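Local coordinates for protein probable amino acid aminotransferase (Mycobacterium tuberculosis, PDB 6Q1S) that is a probable aminotransferase of the class IV family and binds 4'-deoxy-4'-aminopyridoxal-5'-phosphate in a two-subunit assembly, at residues Glu47-Leu50 / Gln51-Thr54; Asp66-Arg69 / Trp70-Ala73; Thr207-Pro210 / Trp211-Ile214; Asp141-Pro144 / Trp145-Ala148. All coordinates share one frame; numbering follows the deposited sequence.

Contact 1: residues Glu47-Leu50 / Gln51-Thr54. With PMP (4'-deoxy-4'-aminopyridoxal-5'-phosphate), chain G.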
ATOM      1  N   GLU B  47     -21.511   5.925 -12.348  1.00 28.18           N
ATOM      2  CA  GLU B  47     -22.184   5.412 -11.156  1.00 28.01           C
ATOM      3  C   GLU B  47     -21.489   4.173 -10.602  1.00 27.77           C
ATOM      4  O   GLU B  47     -21.311   4.049  -9.385  1.00 28.90           O
ATOM      5  CB  GLU B  47     -23.650   5.111 -11.465  1.00 29.02           C
ATOM      6  CG  GLU B  47     -24.476   6.344 -11.790  1.00 29.28           C
ATOM      7  CD  GLU B  47     -24.330   7.431 -10.741  1.00 28.83           C
ATOM      8  OE1 GLU B  47     -24.089   8.598 -11.113  1.00 28.89           O
ATOM      9  OE2 GLU B  47     -24.444   7.114  -9.536  1.00 28.43           O
ATOM     10  N   ALA B  48     -21.088   3.246 -11.475  1.00 27.70           N
ATOM     11  CA  ALA B  48     -20.432   2.033 -11.001  1.00 27.31           C
ATOM     12  C   ALA B  48     -19.105   2.341 -10.322  1.00 26.52           C
ATOM     13  O   ALA B  48     -18.690   1.617  -9.410  1.00 26.07           O
ATOM     14  CB  ALA B  48     -20.224   1.059 -12.159  1.00 27.71           C
ATOM     15  N   HIS B  49     -18.421   3.401 -10.754  1.00 26.37           N
ATOM     16  CA  HIS B  49     -17.176   3.787 -10.100  1.00 25.66           C
ATOM     17  C   HIS B  49     -17.441   4.522  -8.792  1.00 25.26           C
ATOM     18  O   HIS B  49     -16.682   4.370  -7.828  1.00 24.66           O
ATOM     19  CB  HIS B  49     -16.335   4.649 -11.043  1.00 25.69           C
ATOM     20  CG  HIS B  49     -15.641   3.865 -12.114  1.00 25.89           C
ATOM     21  ND1 HIS B  49     -16.228   3.584 -13.329  1.00 26.58           N
ATOM     22  CD2 HIS B  49     -14.407   3.309 -12.156  1.00 25.52           C
ATOM     23  CE1 HIS B  49     -15.389   2.884 -14.071  1.00 26.62           C
ATOM     24  NE2 HIS B  49     -14.276   2.705 -13.382  1.00 25.99           N
ATOM     25  N   LEU B  50     -18.510   5.320  -8.736  1.00 25.62           N
ATOM     26  CA  LEU B  50     -18.871   5.989  -7.491  1.00 25.32           C
ATOM     27  C   LEU B  50     -19.524   5.038  -6.500  1.00 25.37           C
ATOM     28  O   LEU B  50     -19.468   5.277  -5.288  1.00 26.03           O
ATOM     29  CB  LEU B  50     -19.802   7.169  -7.770  1.00 25.78           C
ATOM     30  CG  LEU B  50     -19.238   8.338  -8.577  1.00 25.85           C
ATOM     31  CD1 LEU B  50     -20.339   9.340  -8.881  1.00 26.43           C
ATOM     32  CD2 LEU B  50     -18.087   9.009  -7.845  1.00 25.15           C
ATOM     33  N   GLN B  51     -20.150   3.965  -6.987  1.00 26.07           N
ATOM     34  CA  GLN B  51     -20.680   2.950  -6.082  1.00 26.34           C
ATOM     35  C   GLN B  51     -19.549   2.195  -5.399  1.00 25.06           C
ATOM     36  O   GLN B  51     -19.577   1.977  -4.182  1.00 24.73           O
ATOM     37  CB  GLN B  51     -21.594   1.991  -6.844  1.00 29.39           C
ATOM     38  CG  GLN B  51     -22.994   2.535  -7.074  1.00 34.78           C
ATOM     39  CD  GLN B  51     -23.856   1.606  -7.905  1.00 40.88           C
ATOM     40  OE1 GLN B  51     -23.400   0.554  -8.355  1.00 42.95           O
ATOM     41  NE2 GLN B  51     -25.109   1.992  -8.115  1.00 41.70           N
ATOM     42  N   ARG B  52     -18.543   1.783  -6.171  1.00 24.94           N
ATOM     43  CA  ARG B  52     -17.380   1.130  -5.585  1.00 24.37           C
ATOM     44  C   ARG B  52     -16.569   2.100  -4.736  1.00 23.76           C
ATOM     45  O   ARG B  52     -15.994   1.700  -3.717  1.00 23.29           O
ATOM     46  CB  ARG B  52     -16.515   0.528  -6.691  1.00 24.46           C
ATOM     47  CG  ARG B  52     -15.287  -0.208  -6.201  1.00 24.08           C
ATOM     48  CD  ARG B  52     -14.697  -1.039  -7.318  1.00 25.03           C
ATOM     49  NE  ARG B  52     -13.842  -0.231  -8.182  1.00 25.21           N
ATOM     50  CZ  ARG B  52     -13.325  -0.658  -9.330  1.00 25.35           C
ATOM     51  NH1 ARG B  52     -13.572  -1.891  -9.749  1.00 25.85           N
ATOM     52  NH2 ARG B  52     -12.560   0.145 -10.055  1.00 24.93           N
ATOM     53  N   LEU B  53     -16.509   3.372  -5.140  1.00 23.78           N
ATOM     54  CA  LEU B  53     -15.840   4.378  -4.322  1.00 23.25           C
ATOM     55  C   LEU B  53     -16.521   4.525  -2.969  1.00 24.24           C
ATOM     56  O   LEU B  53     -15.849   4.689  -1.942  1.00 24.86           O
ATOM     57  CB  LEU B  53     -15.811   5.718  -5.056  1.00 23.42           C
ATOM     58  CG  LEU B  53     -15.089   6.855  -4.332  1.00 22.92           C
ATOM     59  CD1 LEU B  53     -13.586   6.638  -4.368  1.00 22.45           C
ATOM     60  CD2 LEU B  53     -15.453   8.194  -4.952  1.00 23.23           C
ATOM     61  N   THR B  54     -17.854   4.464  -2.946  1.00 23.74           N
ATOM     62  CA  THR B  54     -18.571   4.523  -1.678  1.00 23.50           C
ATOM     63  C   THR B  54     -18.239   3.313  -0.814  1.00 23.22           C
ATOM     64  O   THR B  54     -18.092   3.430   0.408  1.00 24.82           O
ATOM     65  CB  THR B  54     -20.077   4.614  -1.931  1.00 24.16           C
ATOM     66  OG1 THR B  54     -20.373   5.830  -2.631  1.00 24.43           O
ATOM     67  CG2 THR B  54     -20.851   4.585  -0.618  1.00 24.81           C
TER
HETATM   68  N1  PMP G 301      -8.145  -5.460  -9.902  1.00 23.88           N
HETATM   69  C2  PMP G 301      -7.307  -4.503  -9.438  1.00 23.40           C
HETATM   70  C2A PMP G 301      -6.352  -4.817  -8.316  1.00 22.89           C
HETATM   71  C3  PMP G 301      -7.326  -3.142 -10.031  1.00 23.42           C
HETATM   72  O3  PMP G 301      -6.494  -2.163  -9.582  1.00 22.97           O
HETATM   73  C4  PMP G 301      -8.284  -2.890 -11.131  1.00 23.99           C
HETATM   74  C4A PMP G 301      -8.380  -1.539 -11.800  1.00 26.07           C
HETATM   75  N4A PMP G 301      -7.093  -1.218 -12.440  1.00 26.70           N
HETATM   76  C5  PMP G 301      -9.146  -4.022 -11.546  1.00 24.48           C
HETATM   77  C6  PMP G 301      -9.023  -5.249 -10.899  1.00 24.39           C
HETATM   78  C5A PMP G 301     -10.152  -3.841 -12.661  1.00 27.03           C
HETATM   79  O4P PMP G 301     -11.165  -2.927 -12.245  1.00 28.54           O
HETATM   80  P   PMP G 301     -11.900  -1.974 -13.315  1.00 29.28           P
HETATM   81  O1P PMP G 301     -10.860  -1.094 -13.965  1.00 29.28           O
HETATM   82  O2P PMP G 301     -12.576  -2.838 -14.354  1.00 32.23           O
HETATM   83  O3P PMP G 301     -12.923  -1.125 -12.601  1.00 27.02           O
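Q51, R52, L53 and T54 give their backbone N-H groups to the carbonyls of E47, A48, H49 and L50, the regular i to i+4 pattern inside helix 46-59. L50 O also takes the T54 side chain. T54 OG1 donates to L50 O at 2.9 Å, and T54 N reaches the same oxygen at nearly the same length. With chi1 at -63°, OG1 stands beside the T54 backbone N and faces the preceding turn. Two donors of one residue thus grip one carbonyl.

R52 reaches from the helix to the PMP phosphate. Its chain bends at chi3 (83°), and the guanidinium meets O3P at its edge, near its plane. R52 NH2 donates to PMP O3P at 2.9 Å, and R52 NH1 adds a weak bond to the same oxygen. The group has other partners too: E34 makes a salt bridge to NE and R216 O accepts from NH1, which should limit its rotation. The H49 ring lies obliquely beside it, with H49 CD2 4.2 Å from R52 NH2. L45 O and S255 hold the two ring nitrogens of H49, and S255 also bonds PMP. On another side of the helix, L50 CD2 meets L53 CD2 at 4.0 Å. H49 and L53 pack on strand 31-39, H49 and R52 touch helix 218-229, and L50 and T54 face helix 67-84.

Contact 2: residues Asp66-Arg69 / Trp70-Ala73; sequences DLPR and WRRA
D66 is the N-cap of helix 67-84, and its carbonyl receives the N-H of W70 in the first turn, with W70 N 2.9 Å from D66 O. Its side chain makes the capping bond: R69 N donates to D66 OD2 at 3.1 Å, using the anti lone pair of that oxygen. R71 N continues the helix by donating to L67 O. The next bond, R72 N to P68 O, is weak, while A73 N to R69 O is long but straight, at 163°.

The W70 indole turns back toward the cap. W70 CD1 comes within 3.1 Å of D66 O, and D66 N lies at the ring edge. Water 1 joins the two residues, accepting from D66 N at 2.6 Å and weakly from W70 NE1. Deeper in the fold, W70 packs on A107 and V109 of strand 106-113.

R71 runs back along the helix. A bend at chi3 (-92°) brings its guanidinium beside L67, so that L67 CB sits over one face, 3.9 Å from R71 NH2. The polar end of R71 is taken by a salt bridge to E47. R69 and R72 stand one turn apart with their guanidinium planes 72° apart, and R69 NE is 4.4 Å from R72 NH2.

Two like charges this close probably repel somewhat. The salt bridge of R69 to D8 and the bond from R72 to L7 O would ease that. The D66 carboxylate at the start of the helix probably also interacts favourably with the helix dipole.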
ATOM      1  N   ASP B  66     -19.688  12.265  -0.889  1.00 25.83           N
ATOM      2  CA  ASP B  66     -20.828  13.054  -1.347  1.00 28.38           C
ATOM      3  C   ASP B  66     -20.984  12.840  -2.846  1.00 24.86           C
ATOM      4  O   ASP B  66     -20.293  13.472  -3.648  1.00 24.85           O
ATOM      5  CB  ASP B  66     -20.616  14.527  -1.014  1.00 33.38           C
ATOM      6  CG  ASP B  66     -21.902  15.319  -1.023  1.00 39.51           C
ATOM      7  OD1 ASP B  66     -22.492  15.512   0.061  1.00 41.97           O
ATOM      8  OD2 ASP B  66     -22.326  15.749  -2.115  1.00 42.21           O
ATOM      9  N   LEU B  67     -21.888  11.942  -3.235  1.00 25.32           N
ATOM     10  CA  LEU B  67     -22.015  11.603  -4.650  1.00 25.80           C
ATOM     11  C   LEU B  67     -22.451  12.778  -5.520  1.00 26.34           C
ATOM     12  O   LEU B  67     -21.913  12.908  -6.634  1.00 26.49           O
ATOM     13  CB  LEU B  67     -22.974  10.417  -4.831  1.00 26.24           C
ATOM     14  CG  LEU B  67     -22.556   9.055  -4.275  1.00 25.84           C
ATOM     15  CD1 LEU B  67     -21.036   8.932  -4.202  1.00 25.15           C
ATOM     16  CD2 LEU B  67     -23.184   8.829  -2.916  1.00 25.71           C
ATOM     17  N   PRO B  68     -23.397  13.636  -5.116  1.00 26.70           N
ATOM     18  CA  PRO B  68     -23.690  14.817  -5.946  1.00 27.46           C
ATOM     19  C   PRO B  68     -22.493  15.732  -6.128  1.00 27.19           C
ATOM     20  O   PRO B  68     -22.340  16.336  -7.198  1.00 28.33           O
ATOM     21  CB  PRO B  68     -24.823  15.513  -5.180  1.00 27.57           C
ATOM     22  CG  PRO B  68     -25.481  14.427  -4.418  1.00 27.66           C
ATOM     23  CD  PRO B  68     -24.375  13.493  -4.021  1.00 27.41           C
ATOM     24  N   ARG B  69     -21.639  15.853  -5.110  1.00 26.55           N
ATOM     25  CA  ARG B  69     -20.440  16.677  -5.231  1.00 25.70           C
ATOM     26  C   ARG B  69     -19.415  16.029  -6.155  1.00 25.52           C
ATOM     27  O   ARG B  69     -18.737  16.721  -6.923  1.00 25.58           O
ATOM     28  CB  ARG B  69     -19.845  16.919  -3.842  1.00 25.44           C
ATOM     29  CG  ARG B  69     -19.127  18.249  -3.661  1.00 25.97           C
ATOM     30  CD  ARG B  69     -19.420  18.823  -2.277  1.00 25.22           C
ATOM     31  NE  ARG B  69     -18.524  19.919  -1.912  1.00 24.58           N
ATOM     32  CZ  ARG B  69     -17.499  19.797  -1.073  1.00 25.97           C
ATOM     33  NH1 ARG B  69     -17.239  18.625  -0.507  1.00 26.71           N
ATOM     34  NH2 ARG B  69     -16.738  20.846  -0.797  1.00 25.54           N
ATOM     35  N   TRP B  70     -19.282  14.702  -6.090  1.00 25.32           N
ATOM     36  CA  TRP B  70     -18.357  14.003  -6.978  1.00 25.20           C
ATOM     37  C   TRP B  70     -18.829  14.042  -8.428  1.00 25.91           C
ATOM     38  O   TRP B  70     -18.011  14.153  -9.346  1.00 25.95           O
ATOM     39  CB  TRP B  70     -18.164  12.560  -6.512  1.00 24.86           C
ATOM     40  CG  TRP B  70     -17.168  12.424  -5.402  1.00 24.10           C
ATOM     41  CD1 TRP B  70     -17.435  12.220  -4.079  1.00 24.32           C
ATOM     42  CD2 TRP B  70     -15.742  12.504  -5.515  1.00 23.62           C
ATOM     43  NE1 TRP B  70     -16.263  12.155  -3.365  1.00 23.11           N
ATOM     44  CE2 TRP B  70     -15.209  12.327  -4.223  1.00 23.01           C
ATOM     45  CE3 TRP B  70     -14.864  12.703  -6.585  1.00 23.69           C
ATOM     46  CZ2 TRP B  70     -13.840  12.343  -3.973  1.00 22.46           C
ATOM     47  CZ3 TRP B  70     -13.503  12.718  -6.332  1.00 23.15           C
ATOM     48  CH2 TRP B  70     -13.006  12.541  -5.037  1.00 22.55           C
ATOM     49  N   ARG B  71     -20.142  13.930  -8.660  1.00 26.53           N
ATOM     50  CA  ARG B  71     -20.643  13.950 -10.032  1.00 27.26           C
ATOM     51  C   ARG B  71     -20.413  15.298 -10.703  1.00 28.30           C
ATOM     52  O   ARG B  71     -20.256  15.360 -11.926  1.00 30.37           O
ATOM     53  CB  ARG B  71     -22.128  13.585 -10.080  1.00 27.90           C
ATOM     54  CG  ARG B  71     -22.418  12.110  -9.855  1.00 27.83           C
ATOM     55  CD  ARG B  71     -23.872  11.776 -10.168  1.00 28.59           C
ATOM     56  NE  ARG B  71     -24.743  11.860  -9.000  1.00 28.57           N
ATOM     57  CZ  ARG B  71     -25.142  10.811  -8.290  1.00 28.44           C
ATOM     58  NH1 ARG B  71     -24.746   9.592  -8.629  1.00 28.31           N
ATOM     59  NH2 ARG B  71     -25.938  10.977  -7.243  1.00 28.47           N
ATOM     60  N   ARG B  72     -20.420  16.388  -9.934  1.00 27.43           N
ATOM     61  CA  ARG B  72     -20.153  17.693 -10.530  1.00 28.59           C
ATOM     62  C   ARG B  72     -18.679  17.844 -10.888  1.00 27.22           C
ATOM     63  O   ARG B  72     -18.346  18.374 -11.954  1.00 27.60           O
ATOM     64  CB  ARG B  72     -20.594  18.811  -9.588  1.00 31.04           C
ATOM     65  CG  ARG B  72     -20.433  20.204 -10.182  1.00 33.67           C
ATOM     66  CD  ARG B  72     -20.898  21.267  -9.209  1.00 34.69           C
ATOM     67  NE  ARG B  72     -20.128  21.238  -7.970  1.00 35.34           N
ATOM     68  CZ  ARG B  72     -20.501  21.843  -6.848  1.00 36.22           C
ATOM     69  NH1 ARG B  72     -21.641  22.520  -6.807  1.00 36.72           N
ATOM     70  NH2 ARG B  72     -19.740  21.765  -5.765  1.00 36.27           N
ATOM     71  N   ALA B  73     -17.783  17.401 -10.001  1.00 26.45           N
ATOM     72  CA  ALA B  73     -16.355  17.504 -10.284  1.00 26.03           C
ATOM     73  C   ALA B  73     -15.966  16.676 -11.504  1.00 26.29           C
ATOM     74  O   ALA B  73     -15.139  17.108 -12.316  1.00 26.48           O
ATOM     75  CB  ALA B  73     -15.546  17.069  -9.061  1.00 25.20           C
TER
HETATM   76  O   HOH W   1     -17.436  13.401  -0.455  1.00 34.28           O

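Contact 3: residues Thr207-Pro210 / Trp211-Ile214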
ATOM      1  N   THR B 207     -15.114 -15.764 -14.427  1.00 29.39           N
ATOM      2  CA  THR B 207     -14.313 -14.846 -13.636  1.00 28.64           C
ATOM      3  C   THR B 207     -14.297 -15.361 -12.206  1.00 28.26           C
ATOM      4  O   THR B 207     -15.237 -16.048 -11.788  1.00 28.57           O
ATOM      5  CB  THR B 207     -14.876 -13.416 -13.692  1.00 28.49           C
ATOM      6  OG1 THR B 207     -14.000 -12.519 -12.998  1.00 27.78           O
ATOM      7  CG2 THR B 207     -16.248 -13.355 -13.052  1.00 28.66           C
ATOM      8  N   PRO B 208     -13.234 -15.089 -11.451  1.00 27.64           N
ATOM      9  CA  PRO B 208     -13.176 -15.572 -10.075  1.00 27.30           C
ATOM     10  C   PRO B 208     -14.306 -14.995  -9.248  1.00 27.21           C
ATOM     11  O   PRO B 208     -14.805 -13.887  -9.525  1.00 27.16           O
ATOM     12  CB  PRO B 208     -11.806 -15.080  -9.589  1.00 26.66           C
ATOM     13  CG  PRO B 208     -10.988 -15.030 -10.831  1.00 26.84           C
ATOM     14  CD  PRO B 208     -11.930 -14.583 -11.912  1.00 27.32           C
ATOM     15  N   PRO B 209     -14.744 -15.712  -8.218  1.00 27.21           N
ATOM     16  CA  PRO B 209     -15.902 -15.276  -7.437  1.00 27.22           C
ATOM     17  C   PRO B 209     -15.549 -14.107  -6.537  1.00 27.81           C
ATOM     18  O   PRO B 209     -14.378 -13.923  -6.170  1.00 31.08           O
ATOM     19  CB  PRO B 209     -16.259 -16.524  -6.621  1.00 27.45           C
ATOM     20  CG  PRO B 209     -14.980 -17.255  -6.478  1.00 29.51           C
ATOM     21  CD  PRO B 209     -14.187 -16.986  -7.727  1.00 28.46           C
ATOM     22  N   PRO B 210     -16.537 -13.292  -6.155  1.00 26.56           N
ATOM     23  CA  PRO B 210     -16.224 -12.045  -5.443  1.00 25.97           C
ATOM     24  C   PRO B 210     -15.760 -12.240  -4.012  1.00 26.11           C
ATOM     25  O   PRO B 210     -15.107 -11.338  -3.471  1.00 26.48           O
ATOM     26  CB  PRO B 210     -17.553 -11.280  -5.483  1.00 26.25           C
ATOM     27  CG  PRO B 210     -18.589 -12.349  -5.562  1.00 28.32           C
ATOM     28  CD  PRO B 210     -17.985 -13.455  -6.381  1.00 27.15           C
ATOM     29  N   TRP B 211     -16.058 -13.375  -3.378  1.00 28.28           N
ATOM     30  CA  TRP B 211     -15.590 -13.570  -2.013  1.00 26.82           C
ATOM     31  C   TRP B 211     -14.095 -13.846  -1.940  1.00 26.95           C
ATOM     32  O   TRP B 211     -13.551 -13.918  -0.832  1.00 27.22           O
ATOM     33  CB  TRP B 211     -16.377 -14.695  -1.331  1.00 25.91           C
ATOM     34  CG  TRP B 211     -16.464 -15.975  -2.101  1.00 26.25           C
ATOM     35  CD1 TRP B 211     -15.565 -17.001  -2.092  1.00 26.27           C
ATOM     36  CD2 TRP B 211     -17.509 -16.366  -2.998  1.00 26.91           C
ATOM     37  NE1 TRP B 211     -15.990 -18.010  -2.921  1.00 26.89           N
ATOM     38  CE2 TRP B 211     -17.181 -17.644  -3.491  1.00 27.28           C
ATOM     39  CE3 TRP B 211     -18.692 -15.759  -3.432  1.00 27.24           C
ATOM     40  CZ2 TRP B 211     -17.993 -18.327  -4.394  1.00 27.97           C
ATOM     41  CZ3 TRP B 211     -19.495 -16.437  -4.330  1.00 27.93           C
ATOM     42  CH2 TRP B 211     -19.142 -17.707  -4.804  1.00 28.28           C
ATOM     43  N   TYR B 212     -13.422 -13.996  -3.079  1.00 25.95           N
ATOM     44  CA  TYR B 212     -11.972 -14.054  -3.084  1.00 25.14           C
ATOM     45  C   TYR B 212     -11.386 -12.709  -2.651  1.00 25.82           C
ATOM     46  O   TYR B 212     -12.029 -11.667  -2.796  1.00 27.58           O
ATOM     47  CB  TYR B 212     -11.452 -14.410  -4.475  1.00 24.94           C
ATOM     48  CG  TYR B 212     -11.525 -15.877  -4.839  1.00 25.46           C
ATOM     49  CD1 TYR B 212     -12.221 -16.784  -4.050  1.00 25.71           C
ATOM     50  CD2 TYR B 212     -10.869 -16.358  -5.965  1.00 25.73           C
ATOM     51  CE1 TYR B 212     -12.278 -18.128  -4.389  1.00 26.21           C
ATOM     52  CE2 TYR B 212     -10.918 -17.694  -6.308  1.00 26.23           C
ATOM     53  CZ  TYR B 212     -11.623 -18.574  -5.518  1.00 26.63           C
ATOM     54  OH  TYR B 212     -11.667 -19.904  -5.863  1.00 30.36           O
ATOM     55  N   PRO B 213     -10.159 -12.706  -2.118  1.00 25.24           N
ATOM     56  CA  PRO B 213      -9.518 -11.437  -1.740  1.00 24.75           C
ATOM     57  C   PRO B 213      -9.109 -10.600  -2.943  1.00 24.18           C
ATOM     58  O   PRO B 213      -7.916 -10.357  -3.149  1.00 22.79           O
ATOM     59  CB  PRO B 213      -8.294 -11.892  -0.936  1.00 25.08           C
ATOM     60  CG  PRO B 213      -7.992 -13.255  -1.464  1.00 25.38           C
ATOM     61  CD  PRO B 213      -9.325 -13.871  -1.770  1.00 25.58           C
ATOM     62  N   ILE B 214     -10.078 -10.150  -3.742  1.00 26.23           N
ATOM     63  CA  ILE B 214      -9.806  -9.428  -4.979  1.00 26.84           C
ATOM     64  C   ILE B 214     -10.754  -8.239  -5.082  1.00 26.57           C
ATOM     65  O   ILE B 214     -11.726  -8.119  -4.334  1.00 23.51           O
ATOM     66  CB  ILE B 214      -9.946 -10.325  -6.228  1.00 24.05           C
ATOM     67  CG1 ILE B 214     -11.383 -10.825  -6.373  1.00 24.55           C
ATOM     68  CG2 ILE B 214      -8.983 -11.500  -6.162  1.00 24.08           C
ATOM     69  CD1 ILE B 214     -11.627 -11.597  -7.652  1.00 25.16           C
TER
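P209 fits in the angle between the rings of W211 and Y212 and touches each with a different carbon. P209 CB lies over one face of W211, 3.5 Å from the centroid of its six-membered ring. P209 CG lies over a face of Y212, 3.6 Å from that ring's centroid. Both are CH-pi contacts, at 17° and 16° from the ring normals. The W211 side chain reaches P209 because its CG stands between the backbone N and the carbonyl carbon, chi1 51°. This also brings W211 CE3 to within 3.8 Å of P210 CD.

Farther out, P208 CB meets two side chains. P208 CB lies 4.0 Å from both Y212 CD2 and I214 CD1. P209 and P210 also rest on Y236 of strand 233-236.

The polar edge is backbone. Y212 N donates to P209 O at 3.2 Å. I214 N donates to Y212 O at 2.6 Å, across P213. The first bond closes a type I beta turn from P209 to Y212, and the second belongs to an inverse gamma turn centred on P213. Together they fold the proline-rich loop between strand 204-207 and helix 218-229.

Contact 4: residues Asp141-Pro144 / Trp145-Ala148; sequences DAMP and WLIA
W145 folds back over M143 and P144, the two residues just before it. W145 CB rests 3.7 Å from P144 C. With chi1 at 47° the indole is turned back over the backbone and lies across the preceding chain. W145 CE3 then meets P144 CD at 3.6 Å. W145 CZ2 touches M143 CB, also at 3.6 Å, and W145 CH2 at the far end comes 3.7 Å from A142 O. M143 CA lies over the face of the six-membered ring, a CH-pi contact 10° off the normal. NE1 bonds D132 O of the second subunit.

M143 continues past the ring. Its chain lies alongside L146, and M143 CE packs tightly on L146 CD1 at 3.5 Å. The backbone here turns in short steps. L146 N bonds M143 O weakly, and I147 N bonds P144 O at 2.9 Å. Water 2 donates to M143 O and accepts from A148 N, tying the two ends of the turn.

This 3-10 turn follows helix 139-142 and leads toward helix 156-166. It lies at the subunit interface, where W145 meets H164 and V161 from helix 156-166 of the second subunit, and L146 packs on R133 of that subunit.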
ATOM      1  N   ASP B 141     -13.149 -12.399   2.788  1.00 38.31           N
ATOM      2  CA  ASP B 141     -14.209 -12.325   3.787  1.00 36.50           C
ATOM      3  C   ASP B 141     -13.782 -12.802   5.170  1.00 32.11           C
ATOM      4  O   ASP B 141     -14.219 -12.229   6.173  1.00 30.36           O
ATOM      5  CB  ASP B 141     -15.428 -13.115   3.306  1.00 40.28           C
ATOM      6  CG  ASP B 141     -16.109 -12.453   2.123  1.00 42.84           C
ATOM      7  OD1 ASP B 141     -17.158 -11.802   2.319  1.00 43.04           O
ATOM      8  OD2 ASP B 141     -15.569 -12.549   1.003  1.00 44.05           O
ATOM      9  N   ALA B 142     -12.937 -13.832   5.255  1.00 32.41           N
ATOM     10  CA  ALA B 142     -12.522 -14.333   6.561  1.00 32.77           C
ATOM     11  C   ALA B 142     -11.551 -13.388   7.252  1.00 33.43           C
ATOM     12  O   ALA B 142     -11.460 -13.402   8.484  1.00 34.27           O
ATOM     13  CB  ALA B 142     -11.889 -15.717   6.423  1.00 32.10           C
ATOM     14  N   MET B 143     -10.836 -12.564   6.491  1.00 32.18           N
ATOM     15  CA  MET B 143      -9.857 -11.620   7.027  1.00 32.24           C
ATOM     16  C   MET B 143     -10.201 -10.246   6.471  1.00 33.07           C
ATOM     17  O   MET B 143      -9.545  -9.748   5.546  1.00 35.18           O
ATOM     18  CB  MET B 143      -8.430 -12.054   6.686  1.00 32.89           C
ATOM     19  CG  MET B 143      -8.180 -13.540   6.947  1.00 35.97           C
ATOM     20  SD  MET B 143      -6.518 -14.156   6.604  1.00 36.14           S
ATOM     21  CE  MET B 143      -6.198 -13.441   5.002  1.00 36.12           C
ATOM     22  N   PRO B 144     -11.233  -9.598   7.022  1.00 31.00           N
ATOM     23  CA  PRO B 144     -11.627  -8.275   6.517  1.00 30.41           C
ATOM     24  C   PRO B 144     -10.632  -7.181   6.841  1.00 32.09           C
ATOM     25  O   PRO B 144     -10.633  -6.148   6.160  1.00 36.28           O
ATOM     26  CB  PRO B 144     -12.974  -8.024   7.205  1.00 28.91           C
ATOM     27  CG  PRO B 144     -12.896  -8.817   8.467  1.00 27.56           C
ATOM     28  CD  PRO B 144     -12.096 -10.049   8.129  1.00 29.50           C
ATOM     29  N   TRP B 145      -9.777  -7.371   7.850  1.00 28.05           N
ATOM     30  CA  TRP B 145      -8.813  -6.338   8.205  1.00 22.20           C
ATOM     31  C   TRP B 145      -7.798  -6.095   7.099  1.00 19.87           C
ATOM     32  O   TRP B 145      -7.161  -5.036   7.082  1.00 19.77           O
ATOM     33  CB  TRP B 145      -8.087  -6.719   9.494  1.00 22.84           C
ATOM     34  CG  TRP B 145      -7.602  -8.136   9.499  1.00 23.31           C
ATOM     35  CD1 TRP B 145      -6.412  -8.599   9.012  1.00 19.92           C
ATOM     36  CD2 TRP B 145      -8.294  -9.278  10.016  1.00 20.39           C
ATOM     37  NE1 TRP B 145      -6.325  -9.958   9.191  1.00 23.76           N
ATOM     38  CE2 TRP B 145      -7.467 -10.399   9.805  1.00 20.52           C
ATOM     39  CE3 TRP B 145      -9.533  -9.460  10.634  1.00 24.32           C
ATOM     40  CZ2 TRP B 145      -7.838 -11.683  10.193  1.00 21.44           C
ATOM     41  CZ3 TRP B 145      -9.901 -10.736  11.018  1.00 24.66           C
ATOM     42  CH2 TRP B 145      -9.057 -11.831  10.795  1.00 23.40           C
ATOM     43  N   LEU B 146      -7.626  -7.048   6.182  1.00 20.16           N
ATOM     44  CA  LEU B 146      -6.735  -6.848   5.047  1.00 20.10           C
ATOM     45  C   LEU B 146      -7.376  -6.049   3.921  1.00 20.26           C
ATOM     46  O   LEU B 146      -6.680  -5.729   2.952  1.00 22.43           O
ATOM     47  CB  LEU B 146      -6.243  -8.192   4.509  1.00 20.39           C
ATOM     48  CG  LEU B 146      -5.440  -9.048   5.487  1.00 20.29           C
ATOM     49  CD1 LEU B 146      -4.875 -10.251   4.762  1.00 20.60           C
ATOM     50  CD2 LEU B 146      -4.323  -8.245   6.130  1.00 19.82           C
ATOM     51  N   ILE B 147      -8.673  -5.735   4.027  1.00 20.80           N
ATOM     52  CA  ILE B 147      -9.429  -4.882   3.106  1.00 20.64           C
ATOM     53  C   ILE B 147      -9.043  -5.127   1.650  1.00 20.88           C
ATOM     54  O   ILE B 147      -8.881  -4.182   0.870  1.00 20.83           O
ATOM     55  CB  ILE B 147      -9.287  -3.387   3.473  1.00 20.28           C
ATOM     56  CG1 ILE B 147      -7.825  -2.925   3.481  1.00 19.86           C
ATOM     57  CG2 ILE B 147      -9.927  -3.112   4.826  1.00 20.15           C
ATOM     58  CD1 ILE B 147      -7.618  -1.518   2.997  1.00 19.69           C
ATOM     59  N   ALA B 148      -8.916  -6.401   1.269  1.00 22.50           N
ATOM     60  CA  ALA B 148      -8.471  -6.739  -0.078  1.00 22.19           C
ATOM     61  C   ALA B 148      -9.461  -6.322  -1.158  1.00 26.23           C
ATOM     62  O   ALA B 148      -9.080  -6.252  -2.331  1.00 30.78           O
ATOM     63  CB  ALA B 148      -8.205  -8.241  -0.181  1.00 21.69           C
TER
HETATM   64  O   HOH W   2      -9.314  -8.555   2.895  1.00 34.07           O

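Overall arrangement
The four contacts form two touching pairs. Contacts 1 and 2 have centres about 11 Å apart and join helices 46-59 and 67-84, with E47 OE2 2.7 Å from R71 NH1 in the salt bridge between them. Contacts 3 and 4 have centres about 12 Å apart and touch where A148 CB packs on P213 O at 3.7 Å. Between the pairs, contacts 1 and 3 come no closer than about 8 Å between nearest atoms. PMP is bound by contact 1 through R52. The I214 side chain of contact 3 lies about 6 Å from PMP, and I147 of contact 4 about 12 Å. Contact 4 also faces the second subunit.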